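Local coordinates for HpcE (Thermus thermophilus, PDB 1WZO), which probably isomerises 2-hydroxyhepta-2,4-diene-1,7-dioate, as a member of the fumarylacetoacetate hydrolase family, at the interface of chains A and B. Residues are numbered along the deposited sequence; one frame, centred on the assembly and turned at random. Chains: chain A/B, HpcE.

The interface of chains A and B. Residues chain A 69-72, 203; chain B 139, 143.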
# COMPACT_ATOMS: atom_id res chain seq x y z
N ALA A 69 -23.93 -14.19 11.51
CA ALA A 69 -24.24 -14.13 10.08
C ALA A 69 -23.35 -13.05 9.46
O ALA A 69 -23.76 -11.91 9.27
CB ALA A 69 -25.71 -13.79 9.86
N LEU A 70 -22.12 -13.44 9.14
CA LEU A 70 -21.13 -12.53 8.58
C LEU A 70 -21.35 -12.17 7.12
O LEU A 70 -21.83 -12.98 6.33
CB LEU A 70 -19.75 -13.16 8.71
CG LEU A 70 -19.26 -13.63 10.07
CD1 LEU A 70 -17.96 -14.38 9.90
CD2 LEU A 70 -19.06 -12.43 10.99
N PHE A 71 -21.00 -10.93 6.76
CA PHE A 71 -21.09 -10.46 5.39
C PHE A 71 -19.97 -9.46 5.15
O PHE A 71 -19.36 -8.95 6.09
CB PHE A 71 -22.46 -9.85 5.04
CG PHE A 71 -22.78 -8.60 5.80
CD1 PHE A 71 -23.45 -8.66 7.02
CD2 PHE A 71 -22.42 -7.35 5.30
CE1 PHE A 71 -23.76 -7.50 7.73
CE2 PHE A 71 -22.73 -6.18 6.01
CZ PHE A 71 -23.40 -6.26 7.22
N TRP A 72 -19.70 -9.17 3.89
CA TRP A 72 -18.61 -8.29 3.50
C TRP A 72 -19.06 -6.95 2.96
O TRP A 72 -20.10 -6.84 2.33
CB TRP A 72 -17.78 -9.03 2.44
CG TRP A 72 -16.78 -8.20 1.68
CD1 TRP A 72 -15.64 -7.63 2.17
CD2 TRP A 72 -16.78 -7.96 0.26
NE1 TRP A 72 -14.93 -7.04 1.14
CE2 TRP A 72 -15.61 -7.24 -0.04
CE3 TRP A 72 -17.66 -8.29 -0.78
CZ2 TRP A 72 -15.28 -6.84 -1.34
CZ3 TRP A 72 -17.33 -7.89 -2.08
CH2 TRP A 72 -16.16 -7.17 -2.34
N MET A 203 -10.14 -17.00 10.07
CA MET A 203 -9.65 -15.95 9.18
C MET A 203 -8.72 -15.02 9.95
O MET A 203 -9.10 -14.46 10.98
CB MET A 203 -10.83 -15.15 8.64
CG MET A 203 -10.47 -13.95 7.78
SD MET A 203 -11.88 -12.86 7.44
CE MET A 203 -13.05 -14.01 6.73
N PHE B 139 -26.55 -16.47 3.69
CA PHE B 139 -25.45 -15.87 2.93
C PHE B 139 -24.58 -16.98 2.36
O PHE B 139 -23.36 -17.00 2.54
CB PHE B 139 -24.60 -14.95 3.82
CG PHE B 139 -25.37 -13.84 4.47
CD1 PHE B 139 -26.51 -13.30 3.86
CD2 PHE B 139 -24.96 -13.31 5.69
CE1 PHE B 139 -27.21 -12.26 4.44
CE2 PHE B 139 -25.65 -12.26 6.30
CZ PHE B 139 -26.78 -11.73 5.67
N ILE B 143 -19.02 -17.28 4.77
CA ILE B 143 -17.63 -16.86 4.81
C ILE B 143 -16.81 -17.90 5.57
O ILE B 143 -15.67 -18.20 5.20
CB ILE B 143 -17.53 -15.47 5.47
CG1 ILE B 143 -18.11 -14.42 4.50
CG2 ILE B 143 -16.09 -15.15 5.85
CD1 ILE B 143 -18.37 -13.06 5.11
O HOH W 1 -21.44 -15.72 6.29
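B:Phe139 and B:Ile143 meet strand 69-73 of chain A around the carbonyl of A:Leu70, the ring reaching on towards A:Ala69 and the isoleucine towards A:Phe71, a worked example of side chains from one subunit packing against the main chain of the other. The enzyme belongs to the fumarylacetoacetate hydrolase family, and this patch is part of a two-fold symmetric interface, in which the same contact recurs with the chains exchanged.

The B:Phe139 ring presents its edge to the O of A:Ala69, which lies in the ring plane, 3.5 Å from CE2. The carbonyl O of A:Leu70 sits off that plane beside CD2, 3.2 Å away. The A:Ala69 methyl is displaced to the opposite side of the plane, near the rim, CB 3.9 Å from CE2. An alanine in place of B:Phe139 would probably leave a gap beside these two carbonyls and take a packing partner from the A:Ala69 methyl.

B:Ile143, first residue of helix 143-146, divides its branches. CG1 lies anti to its own carbonyl carbon (chi1 -71°), and the extended arm carries CD1 to the carbonyl group of A:Leu70, 3.7 Å from its O, then 3.8 Å from CB of A:Leu70 and near CA of A:Phe71. The other branch, CG2, meets the methyl tip of A:Met203 tightly, 3.4 Å from CE; the bend at chi3 (-55°) turns CE towards CG2.

Polar linkage runs through water. Water 1 lies 2.8 Å from O of A:Leu70 and takes a long but nearly straight bond from the backbone N of B:Ile143, 3.3 Å away.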